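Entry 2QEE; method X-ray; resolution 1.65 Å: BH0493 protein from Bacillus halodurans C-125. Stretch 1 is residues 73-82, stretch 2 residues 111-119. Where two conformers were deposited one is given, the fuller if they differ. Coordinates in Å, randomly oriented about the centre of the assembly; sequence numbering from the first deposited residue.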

# COMPACT_ATOMS: atom_id res chain seq x y z
N LYS C 73 9.87 -25.40 27.93
CA LYS C 73 10.53 -24.44 27.01
C LYS C 73 11.53 -25.14 26.06
O LYS C 73 11.52 -24.91 24.83
N ARG C 74 12.38 -26.03 26.58
CA ARG C 74 13.33 -26.71 25.71
C ARG C 74 12.64 -27.51 24.61
O ARG C 74 13.06 -27.47 23.46
N GLU C 75 11.58 -28.24 24.97
CA GLU C 75 10.85 -29.05 24.00
C GLU C 75 10.17 -28.19 22.93
O GLU C 75 10.19 -28.57 21.75
N GLN C 76 9.58 -27.07 23.35
CA GLN C 76 8.95 -26.11 22.41
C GLN C 76 10.02 -25.62 21.44
O GLN C 76 9.82 -25.64 20.22
N ALA C 77 11.17 -25.22 21.98
CA ALA C 77 12.27 -24.72 21.15
C ALA C 77 12.78 -25.77 20.16
O ALA C 77 13.04 -25.47 19.00
N ASP C 78 12.93 -27.02 20.61
CA ASP C 78 13.27 -28.10 19.75
C ASP C 78 12.26 -28.28 18.59
O ASP C 78 12.65 -28.52 17.45
N LEU C 79 10.96 -28.26 18.91
CA LEU C 79 9.92 -28.43 17.91
C LEU C 79 10.02 -27.27 16.86
O LEU C 79 9.95 -27.51 15.63
N ILE C 80 10.12 -26.05 17.37
CA ILE C 80 10.21 -24.82 16.49
C ILE C 80 11.43 -24.93 15.57
O ILE C 80 11.31 -24.71 14.36
N TRP C 81 12.56 -25.38 16.13
CA TRP C 81 13.78 -25.55 15.35
C TRP C 81 13.56 -26.56 14.21
O TRP C 81 13.83 -26.29 13.04
N GLU C 82 13.07 -27.74 14.56
CA GLU C 82 12.82 -28.76 13.55
C GLU C 82 11.81 -28.31 12.47
O GLU C 82 12.08 -28.48 11.28
N THR C 111 26.40 -25.04 11.50
CA THR C 111 26.44 -26.38 12.06
C THR C 111 25.04 -26.88 12.38
O THR C 111 24.80 -28.10 12.49
N ARG C 112 24.13 -25.93 12.60
CA ARG C 112 22.76 -26.18 13.09
C ARG C 112 22.75 -26.91 14.43
O ARG C 112 21.81 -27.65 14.71
N ASP C 113 23.77 -26.67 15.23
CA ASP C 113 23.96 -27.44 16.48
C ASP C 113 23.35 -26.72 17.66
O ASP C 113 24.03 -26.02 18.39
N LEU C 114 22.06 -26.93 17.87
CA LEU C 114 21.30 -26.25 18.90
C LEU C 114 21.86 -26.59 20.31
O LEU C 114 21.87 -25.73 21.19
N GLN C 115 22.31 -27.83 20.50
CA GLN C 115 22.90 -28.18 21.80
C GLN C 115 24.16 -27.38 22.07
O GLN C 115 24.33 -26.89 23.19
N VAL C 116 25.00 -27.18 21.06
CA VAL C 116 26.16 -26.29 21.23
C VAL C 116 25.77 -24.83 21.49
O VAL C 116 26.37 -24.16 22.33
N TYR C 117 24.68 -24.35 20.84
CA TYR C 117 24.23 -22.98 21.09
C TYR C 117 23.80 -22.79 22.54
O TYR C 117 24.14 -21.79 23.19
N ARG C 118 23.08 -23.76 23.07
CA ARG C 118 22.57 -23.68 24.41
C ARG C 118 23.73 -23.61 25.40
O ARG C 118 23.64 -22.87 26.38
N GLU C 119 24.80 -24.33 25.11
CA GLU C 119 25.99 -24.32 26.01
C GLU C 119 26.57 -22.92 26.23
O GLU C 119 27.04 -22.60 27.32

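Side-chain packing between helix 73-82 and the segment 111-119, whose helix starts at Leu114. The helix axes come no closer than 12.5 Å, at 135°, so long side chains span the gap. Arg118 (chi1 m, chi2 and chi3 t) points toward stretch 1 and reaches Asp78 nearly fully extended; its NH1 and NH2 each donate to Asp78 OD1 at 2.9 Å, forming a salt bridge. Asp78 starts sideways, but chi1 m brings its carboxylate nearer. Gln115, with chi1 and chi2 both m, folds so that its OE1 accepts from Arg118 NH1 at 2.6 Å, bracing the guanidinium from its own helix. Over one face of that group lies the guanidinium of Arg74 (chi1 and chi2 t), stacked with centres 4.2 Å apart and planes at 18°; Arg74 NH1 and Arg118 NE, 3.3 Å apart, are both donors and form no hydrogen bond. Ala77 CB meets the guanidinium edge, 3.6 Å from Arg118 NH2. Farther along, Trp81 (chi1 t, chi2 -107°) points toward stretch 2. Leu114 (chi1 t, chi2 p) sets CD2 over the Trp81 indole face, 4.3 Å from the centroid of the Trp81 five-membered ring, a CH-pi contact. Trp81 CH2 approaches the edge of the Tyr117 (chi1 m) ring, 3.9 Å from CE2. The O of water 1 accepts from Trp81 NE1 at 3.1 Å and donates to Arg112 O at 2.8 Å, linking the two stretches.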

# COMPACT_ATOMS: atom_id res chain seq x y z
CB LYS C 73 11.12 -23.24 27.74
CG LYS C 73 11.38 -22.05 26.76
CD LYS C 73 11.36 -20.70 27.42
CE LYS C 73 9.94 -20.25 27.73
NZ LYS C 73 9.38 -19.43 26.59
CB ARG C 74 14.30 -27.62 26.48
CG ARG C 74 15.51 -28.16 25.63
CD ARG C 74 16.44 -29.14 26.43
NE ARG C 74 17.79 -28.69 26.85
CZ ARG C 74 18.23 -27.44 27.03
NH1 ARG C 74 17.46 -26.36 26.83
NH2 ARG C 74 19.48 -27.26 27.43
CB GLU C 75 9.78 -29.93 24.68
CG GLU C 75 10.41 -31.08 25.47
CD GLU C 75 9.50 -31.70 26.50
OE1 GLU C 75 8.36 -31.24 26.70
OE2 GLU C 75 9.95 -32.67 27.13
CB GLN C 76 8.36 -24.94 23.18
CG GLN C 76 7.07 -25.29 23.96
CD GLN C 76 6.64 -24.16 24.87
OE1 GLN C 76 7.38 -23.21 25.09
NE2 GLN C 76 5.45 -24.28 25.44
CB ALA C 77 13.39 -24.17 22.03
CB ASP C 78 13.28 -29.43 20.56
CG ASP C 78 14.49 -29.59 21.46
OD1 ASP C 78 15.51 -28.90 21.29
OD2 ASP C 78 14.42 -30.49 22.32
CB LEU C 79 8.54 -28.37 18.56
CG LEU C 79 7.37 -28.56 17.57
CD1 LEU C 79 7.35 -29.94 16.91
CD2 LEU C 79 6.02 -28.21 18.19
CB ILE C 80 10.12 -23.51 17.30
CG1 ILE C 80 8.67 -23.40 17.86
CG2 ILE C 80 10.53 -22.25 16.42
CD1 ILE C 80 8.48 -22.30 18.92
CB TRP C 81 14.95 -26.00 16.25
CG TRP C 81 16.25 -26.03 15.55
CD1 TRP C 81 16.94 -27.14 15.16
CD2 TRP C 81 17.08 -24.91 15.22
NE1 TRP C 81 18.14 -26.79 14.60
CE2 TRP C 81 18.27 -25.42 14.64
CE3 TRP C 81 16.95 -23.53 15.40
CZ2 TRP C 81 19.30 -24.59 14.19
CZ3 TRP C 81 17.98 -22.69 14.95
CH2 TRP C 81 19.13 -23.23 14.33
CB GLU C 82 12.34 -30.05 14.25
CG GLU C 82 12.01 -31.19 13.31
CD GLU C 82 13.23 -31.81 12.61
OE1 GLU C 82 14.40 -31.57 13.03
OE2 GLU C 82 13.00 -32.52 11.62
CB THR C 111 27.25 -26.42 13.37
OG1 THR C 111 26.64 -25.55 14.32
CG2 THR C 111 28.72 -26.04 13.13
CB ARG C 112 21.94 -26.97 12.08
CG ARG C 112 22.04 -26.42 10.65
CD ARG C 112 21.17 -27.17 9.67
NE ARG C 112 21.22 -26.51 8.37
CZ ARG C 112 20.48 -26.87 7.32
NH1 ARG C 112 19.64 -27.92 7.41
NH2 ARG C 112 20.60 -26.17 6.18
CB ASP C 113 25.46 -27.71 16.67
CG ASP C 113 25.74 -28.78 17.72
OD1 ASP C 113 24.85 -29.09 18.53
OD2 ASP C 113 26.89 -29.27 17.72
CB LEU C 114 19.81 -26.58 18.75
CG LEU C 114 18.78 -25.92 19.63
CD1 LEU C 114 18.81 -24.39 19.58
CD2 LEU C 114 17.35 -26.46 19.30
CB GLN C 115 23.13 -29.69 21.96
CG GLN C 115 21.86 -30.47 22.25
CD GLN C 115 20.99 -29.89 23.39
OE1 GLN C 115 19.87 -29.49 23.16
NE2 GLN C 115 21.54 -29.86 24.62
CB VAL C 116 27.18 -26.48 20.09
CG1 VAL C 116 28.22 -25.36 20.04
CG2 VAL C 116 27.86 -27.87 20.24
CB TYR C 117 23.11 -22.54 20.08
CG TYR C 117 23.37 -22.80 18.60
CD1 TYR C 117 24.68 -22.80 18.06
CD2 TYR C 117 22.28 -23.03 17.70
CE1 TYR C 117 24.89 -23.05 16.68
CE2 TYR C 117 22.48 -23.27 16.37
CZ TYR C 117 23.79 -23.27 15.86
OH TYR C 117 24.03 -23.55 14.54
CB ARG C 118 21.67 -24.87 24.72
CG ARG C 118 20.29 -24.78 24.06
CD ARG C 118 19.54 -26.12 24.07
NE ARG C 118 18.15 -25.88 23.63
CZ ARG C 118 17.39 -26.76 22.96
NH1 ARG C 118 17.84 -27.98 22.69
NH2 ARG C 118 16.15 -26.41 22.61
CB GLU C 119 27.09 -25.26 25.52
CG GLU C 119 26.73 -26.76 25.50
CD GLU C 119 27.77 -27.64 24.77
OE1 GLU C 119 27.49 -28.85 24.60
OE2 GLU C 119 28.85 -27.15 24.38
O HOH W 1 19.80 -29.38 13.93